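Local atomic coordinates of putative Semialdehyde dehydrogenase (Oryza sativa, PDB entry 2CVO), a protein that probably catalyses the NADP-dependent interconversion of N-acetyl-L-glutamyl 5-phosphate and its semialdehyde in chloroplast arginine biosynthesis. Residues A[48-53]-A[73-78]. Residues are numbered along the deposited sequence; the frame is centred on the assembly and turned at random.
Sequences QFRIKV and TQDLPN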
ATOM      1  N   GLN A  48     -24.226 -20.127 -17.625  1.00 22.11           N
ATOM      2  CA  GLN A  48     -25.452 -20.803 -17.207  1.00 22.26           C
ATOM      3  C   GLN A  48     -25.985 -20.308 -15.870  1.00 22.21           C
ATOM      4  O   GLN A  48     -27.180 -20.046 -15.740  1.00 21.10           O
ATOM      5  CB  GLN A  48     -25.256 -22.326 -17.142  1.00 24.24           C
ATOM      6  CG  GLN A  48     -25.233 -23.016 -18.505  1.00 26.82           C
ATOM      7  CD  GLN A  48     -23.836 -23.172 -19.074  1.00 28.90           C
ATOM      8  OE1 GLN A  48     -23.666 -23.412 -20.270  1.00 30.54           O
ATOM      9  NE2 GLN A  48     -22.828 -23.053 -18.216  1.00 28.86           N
ATOM     10  N   PHE A  49     -25.110 -20.188 -14.876  1.00 22.71           N
ATOM     11  CA  PHE A  49     -25.522 -19.725 -13.553  1.00 24.34           C
ATOM     12  C   PHE A  49     -26.011 -18.282 -13.630  1.00 25.28           C
ATOM     13  O   PHE A  49     -25.301 -17.405 -14.121  1.00 26.65           O
ATOM     14  CB  PHE A  49     -24.356 -19.820 -12.560  1.00 24.42           C
ATOM     15  CG  PHE A  49     -23.945 -21.232 -12.223  1.00 25.29           C
ATOM     16  CD1 PHE A  49     -24.506 -22.325 -12.884  1.00 24.67           C
ATOM     17  CD2 PHE A  49     -22.985 -21.469 -11.241  1.00 25.05           C
ATOM     18  CE1 PHE A  49     -24.120 -23.629 -12.573  1.00 24.97           C
ATOM     19  CE2 PHE A  49     -22.590 -22.768 -10.921  1.00 25.08           C
ATOM     20  CZ  PHE A  49     -23.159 -23.850 -11.589  1.00 25.59           C
ATOM     21  N   ARG A  50     -27.222 -18.043 -13.144  1.00 26.31           N
ATOM     22  CA  ARG A  50     -27.811 -16.707 -13.162  1.00 27.79           C
ATOM     23  C   ARG A  50     -28.502 -16.411 -11.840  1.00 26.29           C
ATOM     24  O   ARG A  50     -29.434 -17.107 -11.452  1.00 26.49           O
ATOM     25  CB  ARG A  50     -28.813 -16.588 -14.318  1.00 31.44           C
ATOM     26  CG  ARG A  50     -28.336 -15.707 -15.473  1.00 35.66           C
ATOM     27  CD  ARG A  50     -28.785 -14.257 -15.296  1.00 39.79           C
ATOM     28  NE  ARG A  50     -30.184 -14.074 -15.684  1.00 44.47           N
ATOM     29  CZ  ARG A  50     -30.894 -12.971 -15.459  1.00 46.43           C
ATOM     30  NH1 ARG A  50     -30.347 -11.932 -14.839  1.00 47.38           N
ATOM     31  NH2 ARG A  50     -32.158 -12.904 -15.857  1.00 47.26           N
ATOM     32  N   ILE A  51     -28.034 -15.374 -11.151  1.00 25.34           N
ATOM     33  CA  ILE A  51     -28.601 -14.985  -9.867  1.00 24.77           C
ATOM     34  C   ILE A  51     -30.033 -14.481 -10.006  1.00 25.17           C
ATOM     35  O   ILE A  51     -30.315 -13.588 -10.802  1.00 23.72           O
ATOM     36  CB  ILE A  51     -27.753 -13.882  -9.198  1.00 24.43           C
ATOM     37  CG1 ILE A  51     -26.338 -14.407  -8.935  1.00 25.14           C
ATOM     38  CG2 ILE A  51     -28.408 -13.438  -7.895  1.00 23.66           C
ATOM     39  CD1 ILE A  51     -25.383 -13.365  -8.391  1.00 24.42           C
ATOM     40  N   LYS A  52     -30.935 -15.061  -9.221  1.00 26.52           N
ATOM     41  CA  LYS A  52     -32.337 -14.667  -9.248  1.00 26.93           C
ATOM     42  C   LYS A  52     -32.807 -14.162  -7.890  1.00 26.12           C
ATOM     43  O   LYS A  52     -33.804 -13.445  -7.800  1.00 25.63           O
ATOM     44  CB  LYS A  52     -33.210 -15.839  -9.703  1.00 28.61           C
ATOM     45  CG  LYS A  52     -33.157 -16.105 -11.199  1.00 30.05           C
ATOM     46  CD  LYS A  52     -33.593 -14.872 -11.987  1.00 32.34           C
ATOM     47  CE  LYS A  52     -33.767 -15.184 -13.466  1.00 32.39           C
ATOM     48  NZ  LYS A  52     -32.531 -15.766 -14.053  1.00 34.34           N
ATOM     49  N   VAL A  53     -32.086 -14.531  -6.834  1.00 24.87           N
ATOM     50  CA  VAL A  53     -32.446 -14.102  -5.486  1.00 24.33           C
ATOM     51  C   VAL A  53     -31.218 -13.804  -4.631  1.00 24.20           C
ATOM     52  O   VAL A  53     -30.271 -14.587  -4.597  1.00 23.66           O
ATOM     53  CB  VAL A  53     -33.286 -15.185  -4.758  1.00 25.31           C
ATOM     54  CG1 VAL A  53     -33.782 -14.651  -3.429  1.00 23.54           C
ATOM     55  CG2 VAL A  53     -34.454 -15.619  -5.627  1.00 25.24           C
ATOM     56  N   THR A  73     -23.235  -1.828 -12.949  1.00 17.16           N
ATOM     57  CA  THR A  73     -23.727  -2.128 -14.293  1.00 18.91           C
ATOM     58  C   THR A  73     -24.453  -3.460 -14.428  1.00 20.96           C
ATOM     59  O   THR A  73     -25.022  -3.754 -15.478  1.00 21.71           O
ATOM     60  CB  THR A  73     -22.583  -2.121 -15.332  1.00 19.28           C
ATOM     61  OG1 THR A  73     -21.764  -3.283 -15.154  1.00 19.37           O
ATOM     62  CG2 THR A  73     -21.725  -0.868 -15.177  1.00 18.48           C
ATOM     63  N   GLN A  74     -24.448  -4.264 -13.372  1.00 22.38           N
ATOM     64  CA  GLN A  74     -25.089  -5.571 -13.428  1.00 23.99           C
ATOM     65  C   GLN A  74     -26.575  -5.597 -13.106  1.00 26.45           C
ATOM     66  O   GLN A  74     -27.021  -5.062 -12.091  1.00 26.95           O
ATOM     67  CB  GLN A  74     -24.355  -6.545 -12.508  1.00 22.84           C
ATOM     68  CG  GLN A  74     -22.922  -6.776 -12.926  1.00 24.71           C
ATOM     69  CD  GLN A  74     -22.819  -7.308 -14.343  1.00 24.60           C
ATOM     70  OE1 GLN A  74     -23.145  -8.466 -14.611  1.00 23.79           O
ATOM     71  NE2 GLN A  74     -22.375  -6.459 -15.262  1.00 22.54           N
ATOM     72  N   ASP A  75     -27.334  -6.236 -13.990  1.00 28.15           N
ATOM     73  CA  ASP A  75     -28.770  -6.374 -13.818  1.00 30.36           C
ATOM     74  C   ASP A  75     -29.009  -7.450 -12.770  1.00 29.93           C
ATOM     75  O   ASP A  75     -28.942  -8.642 -13.061  1.00 30.44           O
ATOM     76  CB  ASP A  75     -29.420  -6.775 -15.143  1.00 33.66           C
ATOM     77  CG  ASP A  75     -30.873  -7.171 -14.983  1.00 37.09           C
ATOM     78  OD1 ASP A  75     -31.627  -6.427 -14.315  1.00 38.23           O
ATOM     79  OD2 ASP A  75     -31.259  -8.224 -15.533  1.00 39.76           O
ATOM     80  N   LEU A  76     -29.275  -7.018 -11.545  1.00 29.88           N
ATOM     81  CA  LEU A  76     -29.506  -7.936 -10.444  1.00 29.61           C
ATOM     82  C   LEU A  76     -30.788  -7.583  -9.709  1.00 30.36           C
ATOM     83  O   LEU A  76     -31.261  -6.451  -9.777  1.00 30.70           O
ATOM     84  CB  LEU A  76     -28.334  -7.873  -9.463  1.00 28.37           C
ATOM     85  CG  LEU A  76     -26.959  -8.281  -9.991  1.00 28.49           C
ATOM     86  CD1 LEU A  76     -25.882  -7.872  -8.998  1.00 27.04           C
ATOM     87  CD2 LEU A  76     -26.935  -9.778 -10.233  1.00 27.68           C
ATOM     88  N   PRO A  77     -31.371  -8.557  -8.995  1.00 31.20           N
ATOM     89  CA  PRO A  77     -32.604  -8.309  -8.248  1.00 31.57           C
ATOM     90  C   PRO A  77     -32.249  -7.549  -6.981  1.00 32.09           C
ATOM     91  O   PRO A  77     -31.153  -7.720  -6.444  1.00 32.28           O
ATOM     92  CB  PRO A  77     -33.106  -9.714  -7.950  1.00 31.57           C
ATOM     93  CG  PRO A  77     -31.823 -10.466  -7.745  1.00 32.46           C
ATOM     94  CD  PRO A  77     -30.971  -9.972  -8.894  1.00 30.46           C
ATOM     95  N   ASN A  78     -33.159  -6.705  -6.505  1.00 31.82           N
ATOM     96  CA  ASN A  78     -32.899  -5.948  -5.291  1.00 31.82           C
ATOM     97  C   ASN A  78     -32.845  -6.915  -4.119  1.00 31.36           C
ATOM     98  O   ASN A  78     -33.451  -7.987  -4.161  1.00 30.19           O
ATOM     99  CB  ASN A  78     -33.993  -4.907  -5.057  1.00 34.48           C
ATOM    100  CG  ASN A  78     -34.016  -3.831  -6.128  1.00 36.20           C
ATOM    101  OD1 ASN A  78     -34.237  -4.116  -7.305  1.00 37.67           O
ATOM    102  ND2 ASN A  78     -33.785  -2.589  -5.722  1.00 37.01           N
TER
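Pro-77 lies against the backbone of the strand that begins at Phe-49 and has the largest share of the buried surface. CG of Pro-77 sits 3.6 Å from O of Lys-52, so the pyrrolidine packs on the peptide linking Lys-52 to Val-53 while the side chains of both residues leave in other directions. Lys-52 instead carries its ammonium to Glu-23 in a salt bridge. On the neighbouring residue, CG2 of Ile-51 approaches CD of Pro-77 at 4.4 Å.

Ile-51, the buried member of the group, projects toward the 73-78 segment and meets Leu-76 through its branch point, CB lying 4.3 Å from Leu-76 CD2. Val-40 of helix 34-43 touches both side chains, so the two aliphatic groups share one helical surface. At the outer margin Arg-50 bends at chi2 and chi3 to bring its guanidinium near Asp-75. The salt bridge is long, Arg-50 NH1 to Asp-75 OD2 3.9 Å, and the two planar groups are inclined by 32°. Asp-75 has CG anti to the backbone N (chi1 170°), which sets the carboxylate beside its own carbonyl carbon, where OD2 meets the arginine. No hydrogen bond joins the two segments, which meet through the proline ring on the strand backbone, aliphatic packing and this long ion pair.

Earlier in the loop, the Thr-73 hydroxyl is hydrogen-bonded to the Tyr-312 hydroxyl of a second subunit. The contact thus packs the connection between helix 64-67 and strand 92-94 against strand 49-55, an outermost strand of the parallel sheet within this chain, in the Rossmann-type NAD-binding domain.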